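Side-chain contacts in dimeric protein of unknown function and ferredoxin-like fold (Bacteroides fragilis, PDB 3FMB), which is of unknown function but forms a dimer of ferredoxin-like subunits belonging to the stress-responsive A/B barrel family: residues Glu37-Val40 / Val41-Phe45; Asn67-Pro70 / Gly71-Trp74; Val88-Tyr91 / Ala92-Glu96. One frame throughout, in Å; residues are numbered along the deposited sequence.

In the fold
Read from the N terminus, the chain passes the three contacts in series; none nests in or crosses another, and each is local. Contact 1 is a pair of turns within helix 35-50, the helix that follows the first strand, 21-29, of the antiparallel sheet. Contact 2 closes the loop between strands 61-66 and 76-82 and carries polar bonds to the second subunit. Contact 3 ends helix 85-93 and starts helix 95-102, before strand 108-117 completes the sheet. Contacts 2 and 3 lie on opposite sides of the chain's centre, about 28 Å apart between their centres, whereas contacts 1 and 2 are about 15 Å apart.

Contact 1: Glu37-Val40 / Val41-Phe45; sequences EKLV and VMNSF
L39 and N43, one helical turn apart, show how an i/i+4 pair can mix an apolar branch with an amide. In the leucine, chi1 of -177° sets CG beside the carbonyl carbon, and the bend at chi2 (59°) turns CD1 toward N43 ND2, 3.6 Å away. The two side chains cross obliquely, so that a methyl meets the amide nitrogen without any polar bond between them. On another side of the helix E37 and V41 repeat the spacing, but cross at about a right angle. In the conformer given, one of two deposited, the glutamate bends at its second torsion and OE2 lies 3.5 Å from CG2 of the valine, a contact that is therefore tentative; that methyl also rests 3.2 Å from the E37 carbonyl O.

M42, a selenomethionine, lays its chain over the preceding turn: CG passes 3.1 Å from K38 O, and SE remains 4.3 Å from K38 CB. Beneath these side chains run four successive i/i+4 backbone bonds, from V41 N to E37 O through S44 N to V40 O. The M42 N to K38 O bond is 2.8 Å long. S44 OG also lies 3.0 Å from V40 O.

Within helix 35-50 the faces have different surroundings. M42 and N43 touch L66 of strand 61-66, while M42 and F45 touch I76 of strand 76-82. F45 also meets V64, and V41 touches L104 and T107, so M42 and F45 pack against strands 61-66 and 76-82, and V41 against the loop that leads into strand 108-117.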
loop_
_atom_site.group_PDB
_atom_site.type_symbol
_atom_site.label_atom_id
_atom_site.label_comp_id
_atom_site.label_asym_id
_atom_site.label_seq_id
_atom_site.Cartn_x
_atom_site.Cartn_y
_atom_site.Cartn_z
ATOM N N GLU A 37 0.712 9.742 -21.407
ATOM C CA GLU A 37 1.311 8.391 -21.370
ATOM C C GLU A 37 1.260 7.775 -19.980
ATOM O O GLU A 37 1.123 6.554 -19.851
ATOM C CB GLU A 37 2.741 8.360 -21.925
ATOM C CG GLU A 37 3.351 6.928 -22.029
ATOM C CD GLU A 37 2.621 5.999 -22.998
ATOM O OE1 GLU A 37 1.963 6.496 -23.966
ATOM O OE2 GLU A 37 2.752 4.761 -22.812
ATOM N N LYS A 38 1.372 8.583 -18.929
ATOM C CA LYS A 38 1.140 8.058 -17.590
ATOM C C LYS A 38 -0.214 7.379 -17.487
ATOM O O LYS A 38 -0.302 6.237 -17.006
ATOM C CB LYS A 38 1.212 9.144 -16.525
ATOM C CG LYS A 38 2.607 9.640 -16.242
ATOM C CD LYS A 38 2.594 10.538 -15.001
ATOM C CE LYS A 38 3.957 11.104 -14.728
ATOM N NZ LYS A 38 3.911 12.206 -13.758
ATOM N N LEU A 39 -1.234 8.051 -18.013
ATOM C CA LEU A 39 -2.594 7.519 -17.984
ATOM C C LEU A 39 -2.755 6.210 -18.770
ATOM O O LEU A 39 -3.418 5.297 -18.303
ATOM C CB LEU A 39 -3.591 8.577 -18.452
ATOM C CG LEU A 39 -5.069 8.179 -18.396
ATOM C CD1 LEU A 39 -5.458 7.805 -16.955
ATOM C CD2 LEU A 39 -5.934 9.300 -18.935
ATOM N N VAL A 40 -2.163 6.138 -19.968
ATOM C CA VAL A 40 -2.209 4.947 -20.796
ATOM C C VAL A 40 -1.588 3.772 -20.049
ATOM O O VAL A 40 -2.173 2.688 -19.979
ATOM C CB VAL A 40 -1.496 5.166 -22.170
ATOM C CG1 VAL A 40 -1.198 3.804 -22.897
ATOM C CG2 VAL A 40 -2.327 6.148 -23.047
ATOM N N VAL A 41 -0.409 4.006 -19.500
ATOM C CA VAL A 41 0.286 3.005 -18.701
ATOM C C VAL A 41 -0.518 2.551 -17.479
ATOM O O VAL A 41 -0.654 1.354 -17.243
ATOM C CB VAL A 41 1.661 3.546 -18.260
ATOM C CG1 VAL A 41 2.295 2.626 -17.181
ATOM C CG2 VAL A 41 2.586 3.680 -19.495
HETATM N N MSE A 42 -1.043 3.521 -16.717
HETATM C CA MSE A 42 -1.862 3.231 -15.527
HETATM C C MSE A 42 -3.076 2.372 -15.855
HETATM O O MSE A 42 -3.306 1.344 -15.210
HETATM C CB MSE A 42 -2.289 4.545 -14.861
HETATM C CG MSE A 42 -1.115 5.282 -14.178
HETATM SE SE MSE A 42 -1.441 7.105 -13.800
HETATM C CE MSE A 42 -2.872 6.967 -12.491
ATOM N N ASN A 43 -3.844 2.782 -16.861
ATOM C CA ASN A 43 -5.014 2.026 -17.312
ATOM C C ASN A 43 -4.614 0.631 -17.812
ATOM O O ASN A 43 -5.212 -0.381 -17.420
ATOM C CB ASN A 43 -5.794 2.804 -18.391
ATOM C CG ASN A 43 -6.601 3.984 -17.833
ATOM O OD1 ASN A 43 -6.954 4.008 -16.675
ATOM N ND2 ASN A 43 -6.915 4.948 -18.696
ATOM N N SER A 44 -3.590 0.555 -18.648
ATOM C CA SER A 44 -3.181 -0.733 -19.199
ATOM C C SER A 44 -2.748 -1.724 -18.103
ATOM O O SER A 44 -3.131 -2.898 -18.138
ATOM C CB SER A 44 -2.066 -0.565 -20.232
ATOM O OG SER A 44 -2.583 0.058 -21.374
ATOM N N PHE A 45 -1.964 -1.229 -17.142
ATOM C CA PHE A 45 -1.496 -2.006 -15.986
ATOM C C PHE A 45 -2.665 -2.489 -15.142
ATOM O O PHE A 45 -2.737 -3.648 -14.832
ATOM C CB PHE A 45 -0.572 -1.165 -15.125
ATOM C CG PHE A 45 -0.030 -1.895 -13.928
ATOM C CD1 PHE A 45 0.926 -2.903 -14.092
ATOM C CD2 PHE A 45 -0.483 -1.617 -12.650
ATOM C CE1 PHE A 45 1.442 -3.578 -12.994
ATOM C CE2 PHE A 45 0.053 -2.315 -11.539
ATOM C CZ PHE A 45 1.009 -3.291 -11.753
#

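Contact 2: Asn67-Pro70 / Gly71-Trp74; sequences NMNP and GETW. With EDO (1,2-ethanediol), chain D.
With their CG atoms trans to the backbone N, N67 (chi1 -179°) and N69 (chi1 -171°) bring two amides to bear on one tight turn, each in a different way. N69 curls its OD1 forward to G71 N, a 2.9 Å bond whose donor stands above the carbonyl plane of the side chain. N67 instead sends ND2 to the backbone O of N69 at 2.8 Å, with that oxygen in the amide plane, while its OD1 receives a weak bond from N69 N.

The N69 carbonyl is thus gripped twice. E72 N reaches the same oxygen at 2.9 Å and closes the turn, approaching from the face opposite to N67 ND2. Across the turn E72 leans its CG to 3.8 Å from N69 ND2, and the amide and carboxylate planes are nearly perpendicular, 88° apart. Farther down the loop, N67 CB lies 3.3 Å from W74 O. A bound ethanediol, probably from the crystallisation liquor, links N67 to the second half of the loop: N67 ND2 donates to its O2, and its O1 donates to E72 O over 2.7 Å.

The polar ends of these side chains also reach into the dimer. D115 of the second subunit accepts from N69 ND2 and donates its backbone N to N67 OD1, and E72 OE2 forms a salt bridge with R111 of the second subunit. Locally, this is a type I beta turn from N69 to E72 whose first residue, N69, also makes an Asx turn, set in the loop that joins antiparallel strands 61-66 and 76-82 of the ferredoxin-like fold.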
loop_
_atom_site.group_PDB
_atom_site.type_symbol
_atom_site.label_atom_id
_atom_site.label_comp_id
_atom_site.label_asym_id
_atom_site.label_seq_id
_atom_site.Cartn_x
_atom_site.Cartn_y
_atom_site.Cartn_z
ATOM N N ASN A 67 -4.439 6.588 -8.174
ATOM C CA ASN A 67 -4.544 7.674 -7.254
ATOM C C ASN A 67 -5.489 8.790 -7.694
ATOM O O ASN A 67 -5.412 9.271 -8.824
ATOM C CB ASN A 67 -3.174 8.277 -7.011
ATOM C CG ASN A 67 -3.231 9.409 -6.033
ATOM O OD1 ASN A 67 -3.737 9.253 -4.923
ATOM N ND2 ASN A 67 -2.776 10.575 -6.463
HETATM N N MSE A 68 -6.339 9.223 -6.780
HETATM C CA MSE A 68 -7.283 10.318 -7.056
HETATM C C MSE A 68 -7.154 11.478 -6.073
HETATM O O MSE A 68 -8.060 12.321 -5.983
HETATM C CB MSE A 68 -8.724 9.801 -7.124
HETATM C CG MSE A 68 -9.127 8.802 -6.089
HETATM SE SE MSE A 68 -9.256 9.412 -4.286
HETATM C CE MSE A 68 -11.078 10.159 -4.307
ATOM N N ASN A 69 -6.068 11.470 -5.290
ATOM C CA ASN A 69 -5.681 12.577 -4.440
ATOM C C ASN A 69 -4.494 13.385 -5.016
ATOM O O ASN A 69 -3.369 12.948 -5.047
ATOM C CB ASN A 69 -5.370 12.077 -3.041
ATOM C CG ASN A 69 -5.168 13.200 -2.041
ATOM O OD1 ASN A 69 -5.062 14.386 -2.402
ATOM N ND2 ASN A 69 -5.138 12.840 -0.773
ATOM N N PRO A 70 -4.752 14.620 -5.466
ATOM C CA PRO A 70 -3.681 15.383 -6.104
ATOM C C PRO A 70 -2.629 15.868 -5.123
ATOM O O PRO A 70 -1.527 16.284 -5.536
ATOM C CB PRO A 70 -4.423 16.559 -6.733
ATOM C CG PRO A 70 -5.606 16.741 -5.894
ATOM C CD PRO A 70 -6.012 15.356 -5.442
ATOM N N GLY A 71 -2.940 15.736 -3.830
ATOM C CA GLY A 71 -1.954 15.947 -2.764
ATOM C C GLY A 71 -0.935 14.839 -2.601
ATOM O O GLY A 71 0.061 15.031 -1.918
ATOM N N GLU A 72 -1.176 13.683 -3.217
ATOM C CA GLU A 72 -0.244 12.564 -3.175
ATOM C C GLU A 72 0.492 12.445 -4.505
ATOM O O GLU A 72 0.005 12.903 -5.518
ATOM C CB GLU A 72 -0.995 11.269 -2.819
ATOM C CG GLU A 72 -1.708 11.368 -1.468
ATOM C CD GLU A 72 -0.733 11.515 -0.281
ATOM O OE1 GLU A 72 0.497 11.389 -0.473
ATOM O OE2 GLU A 72 -1.215 11.768 0.849
ATOM N N THR A 73 1.668 11.843 -4.489
ATOM C CA THR A 73 2.516 11.783 -5.680
ATOM C C THR A 73 2.765 10.386 -6.265
ATOM O O THR A 73 3.395 10.269 -7.298
ATOM C CB THR A 73 3.879 12.449 -5.413
ATOM O OG1 THR A 73 4.591 11.716 -4.419
ATOM C CG2 THR A 73 3.685 13.971 -4.999
ATOM N N TRP A 74 2.295 9.335 -5.605
ATOM C CA TRP A 74 2.398 7.983 -6.129
ATOM C C TRP A 74 1.156 7.728 -6.935
ATOM O O TRP A 74 0.090 8.283 -6.645
ATOM C CB TRP A 74 2.588 6.952 -5.006
ATOM C CG TRP A 74 3.957 7.136 -4.377
ATOM C CD1 TRP A 74 4.442 8.242 -3.755
ATOM C CD2 TRP A 74 5.016 6.176 -4.367
ATOM N NE1 TRP A 74 5.746 8.048 -3.374
ATOM C CE2 TRP A 74 6.123 6.779 -3.727
ATOM C CE3 TRP A 74 5.143 4.888 -4.858
ATOM C CZ2 TRP A 74 7.342 6.104 -3.533
ATOM C CZ3 TRP A 74 6.352 4.234 -4.700
ATOM C CH2 TRP A 74 7.440 4.838 -4.023
HETATM C C1 EDO D . -0.108 12.585 -8.937
HETATM O O1 EDO D . -0.969 13.170 -7.972
HETATM C C2 EDO D . -0.014 11.081 -8.675
HETATM O O2 EDO D . -1.228 10.414 -8.977
HETATM O O HOH W 1 1.504 16.932 -4.466
#

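Contact 3: Val88-Tyr91 / Ala92-Glu96; sequences VKFY and ATHPE. With EDO (1,2-ethanediol), chain F; SO4 (sulfate ion), chain C.
From V88 to T93 the backbone keeps its i/i+4 bonds, A92 N to V88 O and T93 N to K89 O, before H94 N turns back to Y91 O, three residues earlier, at 3.2 Å. This is a break in the second helical element of the ferredoxin-like fold, between 85-93 and 95-102, with H94 as the N-cap of the latter.

T93 adds a side-chain bond to the last turn before the break. Its OG1, set between the backbone N and the carbonyl carbon (chi1 55°), donates to K89 O over 2.8 Å, and T93 N reaches that oxygen from the opposite face of its plane. Two donors from one residue therefore share the K89 carbonyl.

F90 and H94 lie side by side and point the same way, but touch only lightly: F90 CE2 is 4.1 Å from H94 CD2, at the edge of the imidazole. Y91 points to the interior, where its ring meets those of F82 and H97 and its side chain touches L78. A92 CB packs 4.3 Å from Y91 CD2. The tyrosine OH makes a weak bond, 3.4 Å long, to O1 of a sulfate that H23 and R111 also hold; the ion probably comes from the crystallisation liquor. On the outer side, the bent chain of K89 carries NZ to within 3.1 Å of O2 of an ethanediol.

The cap itself is made by the imidazole: H94 ND1 accepts from E96 N at 3.1 Å, with the donor nitrogen 12° out of the ring plane.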
loop_
_atom_site.group_PDB
_atom_site.type_symbol
_atom_site.label_atom_id
_atom_site.label_comp_id
_atom_site.label_asym_id
_atom_site.label_seq_id
_atom_site.Cartn_x
_atom_site.Cartn_y
_atom_site.Cartn_z
ATOM N N VAL A 88 2.826 -15.736 -3.034
ATOM C CA VAL A 88 3.184 -14.405 -3.541
ATOM C C VAL A 88 4.301 -14.525 -4.596
ATOM O O VAL A 88 4.252 -13.893 -5.630
ATOM C CB VAL A 88 3.641 -13.449 -2.400
ATOM C CG1 VAL A 88 4.165 -12.129 -2.956
ATOM C CG2 VAL A 88 2.520 -13.239 -1.400
ATOM N N LYS A 89 5.299 -15.358 -4.323
ATOM C CA LYS A 89 6.430 -15.513 -5.213
ATOM C C LYS A 89 6.025 -16.262 -6.501
ATOM O O LYS A 89 6.486 -15.927 -7.605
ATOM C CB LYS A 89 7.574 -16.181 -4.506
ATOM C CG LYS A 89 8.762 -16.489 -5.443
ATOM C CD LYS A 89 10.141 -16.195 -4.840
ATOM C CE LYS A 89 10.977 -15.342 -5.796
ATOM N NZ LYS A 89 10.440 -13.949 -5.838
ATOM N N PHE A 90 5.147 -17.249 -6.360
ATOM C CA PHE A 90 4.561 -17.931 -7.531
ATOM C C PHE A 90 3.867 -16.945 -8.468
ATOM O O PHE A 90 4.095 -16.925 -9.682
ATOM C CB PHE A 90 3.599 -19.006 -7.043
ATOM C CG PHE A 90 2.999 -19.830 -8.113
ATOM C CD1 PHE A 90 3.563 -21.064 -8.456
ATOM C CD2 PHE A 90 1.865 -19.401 -8.789
ATOM C CE1 PHE A 90 3.009 -21.826 -9.426
ATOM C CE2 PHE A 90 1.302 -20.192 -9.792
ATOM C CZ PHE A 90 1.864 -21.367 -10.104
ATOM N N TYR A 91 3.001 -16.125 -7.889
ATOM C CA TYR A 91 2.384 -15.009 -8.609
ATOM C C TYR A 91 3.406 -14.045 -9.236
ATOM O O TYR A 91 3.286 -13.660 -10.399
ATOM C CB TYR A 91 1.467 -14.257 -7.637
ATOM C CG TYR A 91 1.257 -12.800 -7.954
ATOM C CD1 TYR A 91 0.266 -12.390 -8.848
ATOM C CD2 TYR A 91 2.037 -11.826 -7.342
ATOM C CE1 TYR A 91 0.054 -11.019 -9.110
ATOM C CE2 TYR A 91 1.855 -10.492 -7.608
ATOM C CZ TYR A 91 0.869 -10.094 -8.478
ATOM O OH TYR A 91 0.737 -8.786 -8.715
ATOM N N ALA A 92 4.418 -13.645 -8.470
ATOM C CA ALA A 92 5.357 -12.607 -8.944
ATOM C C ALA A 92 6.135 -13.054 -10.196
ATOM O O ALA A 92 6.358 -12.283 -11.139
ATOM C CB ALA A 92 6.315 -12.180 -7.815
ATOM N N THR A 93 6.512 -14.321 -10.206
ATOM C CA THR A 93 7.307 -14.943 -11.295
ATOM C C THR A 93 6.479 -15.489 -12.451
ATOM O O THR A 93 7.033 -15.920 -13.473
ATOM C CB THR A 93 8.195 -16.063 -10.734
ATOM O OG1 THR A 93 7.381 -17.017 -10.020
ATOM C CG2 THR A 93 9.248 -15.487 -9.805
ATOM N N HIS A 94 5.152 -15.504 -12.286
ATOM C CA HIS A 94 4.269 -16.097 -13.282
ATOM C C HIS A 94 4.347 -15.275 -14.584
ATOM O O HIS A 94 4.312 -14.065 -14.528
ATOM C CB HIS A 94 2.831 -16.155 -12.766
ATOM C CG HIS A 94 1.902 -16.960 -13.621
ATOM N ND1 HIS A 94 1.436 -16.511 -14.841
ATOM C CD2 HIS A 94 1.289 -18.146 -13.398
ATOM C CE1 HIS A 94 0.596 -17.404 -15.336
ATOM N NE2 HIS A 94 0.510 -18.414 -14.493
ATOM N N PRO A 95 4.457 -15.937 -15.745
ATOM C CA PRO A 95 4.631 -15.220 -17.003
ATOM C C PRO A 95 3.585 -14.144 -17.280
ATOM O O PRO A 95 3.910 -13.083 -17.832
ATOM C CB PRO A 95 4.549 -16.338 -18.048
ATOM C CG PRO A 95 5.040 -17.527 -17.339
ATOM C CD PRO A 95 4.472 -17.404 -15.977
ATOM N N GLU A 96 2.343 -14.416 -16.891
ATOM C CA GLU A 96 1.241 -13.480 -17.090
ATOM C C GLU A 96 1.421 -12.247 -16.203
ATOM O O GLU A 96 1.118 -11.127 -16.607
ATOM C CB GLU A 96 -0.090 -14.181 -16.783
ATOM C CG GLU A 96 -0.357 -15.387 -17.666
ATOM C CD GLU A 96 -0.339 -15.007 -19.078
ATOM O OE1 GLU A 96 -0.926 -13.962 -19.389
ATOM O OE2 GLU A 96 0.294 -15.705 -19.867
HETATM C C1 EDO F . 9.581 -12.116 -2.690
HETATM O O1 EDO F . 10.391 -10.923 -2.683
HETATM C C2 EDO F . 8.191 -11.850 -3.262
HETATM O O2 EDO F . 7.975 -12.492 -4.557
HETATM S S SO4 C . 5.035 -7.213 -7.465
HETATM O O1 SO4 C . 3.509 -7.325 -7.344
HETATM O O2 SO4 C . 5.591 -7.962 -8.590
HETATM O O3 SO4 C . 5.779 -7.647 -6.256
HETATM O O4 SO4 C . 5.446 -5.819 -7.763
#